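Local coordinates for protein N-acetylglucosaminidase (Paenibacillus barengoltzii, PDB 6INX) that probably hydrolyses glycosidic bonds of N-acetylglucosamine-containing glycans, as a glycoside hydrolase of family 18, at residues A[111-116]-A[162-167]; A[180-185]-A[215-220]. One frame throughout, in Å; residues are numbered along the deposited sequence.

In the fold
Both contacts belong to the TIM barrel of this family 18 enzyme, their centres about 13 Å apart, and they come in series along the chain. Interaction 1 joins the loop after strand 105-109 to helix 162-166, which follows the neighbouring strand 153-159. Interaction 2 packs the next strand, 179-183, against helix 213-222. The two meet directly: Tyr-164 and Ile-165 touch Phe-220, and Glu-111 touches Met-183. Interaction 1 thus ties together what follows the first two of these strands, and interaction 2 packs the third against its own helix. Family 18 enzymes bind substrate at the C-terminal end of the barrel, so interaction 1 is probably the nearer of the two to the active site.

Interaction 1: A[111-116]-A[162-167]; sequences EYPCYA and QYYIDG
Cys-114 and Gly-167 bring the two backbones closest, their CA atoms 5.5 Å apart, where a type II beta turn from Tyr-112 to Tyr-115 meets the C-terminal end of helix 162-166. Glycine suits this point, because a CB on Gly-167 would run into Pro-113 O and Tyr-115 CE2. The ring of Tyr-163 presents its edge to two tyrosine faces. Its CE2 lies over the centre of the Tyr-112 ring, 3.7 Å from Tyr-112 CE2, with the planes at 58°. Its CD2 stands over the rim of the Tyr-115 face, with the planes at 83°. CG of Tyr-163 sits between the backbone N and the carbonyl carbon (chi1 66°), a rotation that carries it toward Tyr-112. Tyr-115 adds a polar grip: its OH donates to Tyr-163 O at 2.6 Å, from somewhat out of the carbonyl plane, and that oxygen also accepts a weak bond from Gly-167 N. The turn directly follows Glu-111, last residue of the DxxDxDxE signature of family 18 at the C-terminal end of a TIM-barrel strand; in relatives this glutamate is the general acid. CB of Glu-111 lies against the opposite face of the Tyr-112 ring from Tyr-163. An alanine in place of Tyr-112 would probably leave a gap beside Tyr-163 CE2 and Tyr-164 CD2, with Tyr-163 held on one tyrosine face instead of two. Tyr-164 meets Tyr-112 at nearly a right angle, its CD2 3.7 Å from Tyr-112 CD1, while its CE2 touches Pro-113 CD at 3.9 Å. The rigid proline also touches Phe-130 of helix 126-148. A water donates to Pro-113 O at 2.8 Å and, weakly, to Tyr-164 O. At the dimer interface, Asp-166 forms a salt bridge with Arg-210 of the second subunit, whose Leu-208 packs on Tyr-163.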
# COMPACT_ATOMS: atom_id res chain seq x y z
N GLU A 111 -3.26 -17.95 -2.93
CA GLU A 111 -3.07 -16.61 -2.39
C GLU A 111 -1.59 -16.42 -2.06
O GLU A 111 -1.18 -16.67 -0.93
CB GLU A 111 -3.97 -16.44 -1.15
CG GLU A 111 -5.45 -16.62 -1.49
CD GLU A 111 -6.40 -16.35 -0.32
OE1 GLU A 111 -5.97 -15.77 0.69
OE2 GLU A 111 -7.59 -16.72 -0.43
N TYR A 112 -0.78 -15.99 -3.03
CA TYR A 112 -1.18 -15.61 -4.39
C TYR A 112 0.03 -15.92 -5.28
O TYR A 112 1.15 -15.97 -4.78
CB TYR A 112 -1.43 -14.09 -4.48
CG TYR A 112 -2.25 -13.48 -3.37
CD1 TYR A 112 -3.64 -13.43 -3.44
CD2 TYR A 112 -1.63 -12.94 -2.24
CE1 TYR A 112 -4.39 -12.86 -2.40
CE2 TYR A 112 -2.36 -12.38 -1.23
CZ TYR A 112 -3.73 -12.33 -1.30
OH TYR A 112 -4.43 -11.77 -0.25
N PRO A 113 -0.17 -16.07 -6.59
CA PRO A 113 0.98 -16.30 -7.48
C PRO A 113 2.03 -15.21 -7.31
O PRO A 113 1.72 -14.02 -7.35
CB PRO A 113 0.36 -16.24 -8.88
CG PRO A 113 -1.08 -16.64 -8.68
CD PRO A 113 -1.45 -16.07 -7.32
N CYS A 114 3.28 -15.63 -7.06
CA CYS A 114 4.48 -14.81 -6.85
C CYS A 114 4.67 -14.35 -5.41
O CYS A 114 5.70 -13.74 -5.10
CB CYS A 114 4.58 -13.59 -7.79
SG CYS A 114 4.56 -13.97 -9.56
N TYR A 115 3.71 -14.60 -4.52
CA TYR A 115 3.71 -14.05 -3.17
C TYR A 115 3.76 -15.16 -2.13
O TYR A 115 2.92 -16.06 -2.14
CB TYR A 115 2.50 -13.12 -2.96
CG TYR A 115 2.58 -11.97 -3.92
CD1 TYR A 115 3.45 -10.91 -3.67
CD2 TYR A 115 1.86 -11.96 -5.10
CE1 TYR A 115 3.58 -9.87 -4.55
CE2 TYR A 115 1.98 -10.91 -6.00
CZ TYR A 115 2.85 -9.87 -5.72
OH TYR A 115 2.98 -8.83 -6.62
N ALA A 116 4.75 -15.10 -1.24
CA ALA A 116 4.94 -16.11 -0.22
C ALA A 116 4.52 -15.64 1.17
O ALA A 116 4.76 -16.35 2.16
CB ALA A 116 6.40 -16.57 -0.21
N GLN A 162 -2.82 -3.85 -6.41
CA GLN A 162 -1.84 -3.83 -7.50
C GLN A 162 -0.93 -5.05 -7.48
O GLN A 162 -0.55 -5.56 -8.54
CB GLN A 162 -1.01 -2.55 -7.41
CG GLN A 162 -0.04 -2.36 -8.58
CD GLN A 162 -0.74 -2.05 -9.89
OE1 GLN A 162 -1.56 -1.13 -9.96
NE2 GLN A 162 -0.41 -2.80 -10.93
N TYR A 163 -0.53 -5.51 -6.29
CA TYR A 163 0.37 -6.66 -6.23
C TYR A 163 -0.17 -7.83 -7.05
O TYR A 163 0.61 -8.57 -7.67
CB TYR A 163 0.60 -7.10 -4.77
CG TYR A 163 -0.63 -7.63 -4.08
CD1 TYR A 163 -1.45 -6.80 -3.32
CD2 TYR A 163 -1.00 -8.98 -4.19
CE1 TYR A 163 -2.59 -7.29 -2.69
CE2 TYR A 163 -2.15 -9.46 -3.57
CZ TYR A 163 -2.93 -8.61 -2.82
OH TYR A 163 -4.07 -9.08 -2.20
N TYR A 164 -1.49 -8.04 -7.04
CA TYR A 164 -2.02 -9.23 -7.68
C TYR A 164 -1.92 -9.12 -9.20
O TYR A 164 -1.56 -10.10 -9.88
CB TYR A 164 -3.47 -9.49 -7.25
CG TYR A 164 -3.95 -10.86 -7.69
CD1 TYR A 164 -4.55 -11.03 -8.93
CD2 TYR A 164 -3.76 -11.97 -6.87
CE1 TYR A 164 -4.98 -12.28 -9.35
CE2 TYR A 164 -4.18 -13.23 -7.28
CZ TYR A 164 -4.79 -13.38 -8.52
OH TYR A 164 -5.21 -14.62 -8.94
N ILE A 165 -2.21 -7.94 -9.73
CA ILE A 165 -2.02 -7.66 -11.15
C ILE A 165 -0.56 -7.88 -11.54
O ILE A 165 -0.26 -8.48 -12.58
CB ILE A 165 -2.47 -6.22 -11.46
CG1 ILE A 165 -3.94 -6.01 -11.07
CG2 ILE A 165 -2.22 -5.87 -12.92
CD1 ILE A 165 -4.91 -6.84 -11.88
N ASP A 166 0.36 -7.42 -10.69
CA ASP A 166 1.78 -7.52 -11.00
C ASP A 166 2.28 -8.96 -10.96
O ASP A 166 3.29 -9.26 -11.59
CB ASP A 166 2.60 -6.68 -10.01
CG ASP A 166 2.35 -5.19 -10.16
OD1 ASP A 166 1.75 -4.78 -11.18
OD2 ASP A 166 2.79 -4.42 -9.28
N GLY A 167 1.59 -9.85 -10.25
CA GLY A 167 2.00 -11.24 -10.17
C GLY A 167 1.27 -12.18 -11.09
O GLY A 167 1.49 -13.39 -11.01
O HOH W 1 -0.62 -12.47 -7.59

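Interaction 2: A[180-185]-A[215-220]; sequences VQLMTY and ASVNLF
Ser-216 lies opposite Thr-184, and their CA atoms, 7.5 Å apart, mark the nearest approach of the two backbones. The helix runs roughly antiparallel to strand 180-183, at 141°, with 9.9 Å between the axes. A small residue suits such proximity: Ser-216 OG is touched by the methyl CD1 of Leu-182 at 3.7 Å, and Thr-184 CG2 rests against both CB and OG of the serine. OG lies anti to the backbone N (chi1 180°) and finds its hydrogen-bond partner in Ala-160 O, so this hydroxyl is satisfied although two methyl groups lie against it. Thr-184 divides its branches similarly, since CG2 faces the helix while OG1 accepts a hydrogen bond from Gly-233 N. One residue on, Val-217 offers its branch CG2 to Leu-182 CD1 at 4.1 Å and also packs on Ile-232 of the next strand. A beta-branched residue can serve both neighbours with a short, stiff side chain. Phe-220, one turn after Ser-216, receives the other methyl of Leu-182. CD2 stands 3.4 Å from the ring centroid and only 1° off the normal, a CH-pi contact in which it is equally far from all six ring carbons. The forked leucine therefore divides its grip, CD2 centred on the aromatic face and CD1 reaching toward the preceding helical turn. Phe-220 also touches Ala-158, spreading its flat ring across to the neighbouring strand. Inverse gamma turns centred on Met-183 and Thr-184 bend the chain there. Strand 179-183, helix 213-222 and the parallel strand 230-235 together form a beta-alpha-beta crossover, the repeating unit of the TIM barrel.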
# COMPACT_ATOMS: atom_id res chain seq x y z
N VAL A 180 -14.07 -14.12 -12.46
CA VAL A 180 -13.00 -13.80 -11.53
C VAL A 180 -13.64 -13.17 -10.30
O VAL A 180 -14.31 -12.13 -10.40
CB VAL A 180 -12.01 -12.80 -12.16
CG1 VAL A 180 -10.91 -12.42 -11.15
CG2 VAL A 180 -11.43 -13.37 -13.44
N GLN A 181 -13.44 -13.77 -9.13
CA GLN A 181 -13.96 -13.21 -7.89
C GLN A 181 -12.88 -12.34 -7.26
O GLN A 181 -11.83 -12.84 -6.85
CB GLN A 181 -14.35 -14.33 -6.93
CG GLN A 181 -15.38 -15.26 -7.52
CD GLN A 181 -15.60 -16.46 -6.64
OE1 GLN A 181 -14.72 -17.32 -6.53
NE2 GLN A 181 -16.76 -16.52 -6.00
N LEU A 182 -13.13 -11.04 -7.18
CA LEU A 182 -12.19 -10.13 -6.55
C LEU A 182 -12.43 -10.14 -5.06
O LEU A 182 -13.53 -9.80 -4.59
CB LEU A 182 -12.32 -8.71 -7.11
CG LEU A 182 -12.21 -8.55 -8.62
CD1 LEU A 182 -12.29 -7.06 -8.96
CD2 LEU A 182 -10.92 -9.18 -9.10
N MET A 183 -11.41 -10.52 -4.30
CA MET A 183 -11.53 -10.57 -2.84
C MET A 183 -11.38 -9.15 -2.30
O MET A 183 -10.35 -8.76 -1.75
CB MET A 183 -10.50 -11.52 -2.26
CG MET A 183 -10.86 -12.99 -2.49
SD MET A 183 -9.70 -14.14 -1.72
CE MET A 183 -8.29 -13.81 -2.75
N THR A 184 -12.45 -8.36 -2.50
CA THR A 184 -12.48 -6.97 -2.03
C THR A 184 -12.86 -6.91 -0.55
O THR A 184 -13.83 -6.26 -0.12
CB THR A 184 -13.36 -6.09 -2.92
OG1 THR A 184 -14.69 -6.64 -2.99
CG2 THR A 184 -12.78 -5.99 -4.33
N TYR A 185 -12.06 -7.62 0.24
CA TYR A 185 -12.14 -7.65 1.69
C TYR A 185 -10.74 -7.98 2.19
O TYR A 185 -9.87 -8.39 1.41
CB TYR A 185 -13.22 -8.61 2.23
CG TYR A 185 -13.31 -9.98 1.59
CD1 TYR A 185 -12.34 -10.94 1.81
CD2 TYR A 185 -14.39 -10.32 0.78
CE1 TYR A 185 -12.43 -12.20 1.24
CE2 TYR A 185 -14.50 -11.59 0.21
CZ TYR A 185 -13.51 -12.51 0.44
OH TYR A 185 -13.59 -13.78 -0.11
N ALA A 215 -11.56 0.91 -6.94
CA ALA A 215 -10.20 0.94 -7.47
C ALA A 215 -9.76 -0.43 -7.95
O ALA A 215 -9.04 -0.54 -8.95
CB ALA A 215 -9.22 1.49 -6.43
N SER A 216 -10.19 -1.49 -7.26
CA SER A 216 -9.82 -2.85 -7.65
C SER A 216 -10.45 -3.23 -8.98
O SER A 216 -9.77 -3.74 -9.87
CB SER A 216 -10.21 -3.83 -6.53
OG SER A 216 -9.87 -5.17 -6.89
N VAL A 217 -11.76 -2.98 -9.13
CA VAL A 217 -12.44 -3.23 -10.40
C VAL A 217 -11.73 -2.50 -11.53
O VAL A 217 -11.43 -3.08 -12.58
CB VAL A 217 -13.92 -2.83 -10.29
CG1 VAL A 217 -14.59 -2.89 -11.67
CG2 VAL A 217 -14.65 -3.72 -9.28
N ASN A 218 -11.41 -1.22 -11.32
CA ASN A 218 -10.70 -0.47 -12.34
C ASN A 218 -9.35 -1.11 -12.69
O ASN A 218 -8.99 -1.19 -13.87
CB ASN A 218 -10.55 0.98 -11.88
CG ASN A 218 -11.85 1.76 -11.99
OD1 ASN A 218 -12.79 1.32 -12.66
ND2 ASN A 218 -11.92 2.90 -11.32
N LEU A 219 -8.60 -1.58 -11.69
CA LEU A 219 -7.33 -2.24 -11.96
C LEU A 219 -7.52 -3.48 -12.84
O LEU A 219 -6.78 -3.70 -13.81
CB LEU A 219 -6.66 -2.67 -10.65
CG LEU A 219 -6.02 -1.62 -9.76
CD1 LEU A 219 -5.46 -2.29 -8.51
CD2 LEU A 219 -4.92 -0.88 -10.51
N PHE A 220 -8.51 -4.31 -12.50
CA PHE A 220 -8.71 -5.55 -13.24
C PHE A 220 -9.27 -5.29 -14.63
O PHE A 220 -8.92 -6.00 -15.58
CB PHE A 220 -9.58 -6.51 -12.43
CG PHE A 220 -8.80 -7.27 -11.38
CD1 PHE A 220 -8.36 -8.55 -11.65
CD2 PHE A 220 -8.46 -6.69 -10.17
CE1 PHE A 220 -7.60 -9.25 -10.71
CE2 PHE A 220 -7.71 -7.39 -9.22
CZ PHE A 220 -7.29 -8.67 -9.49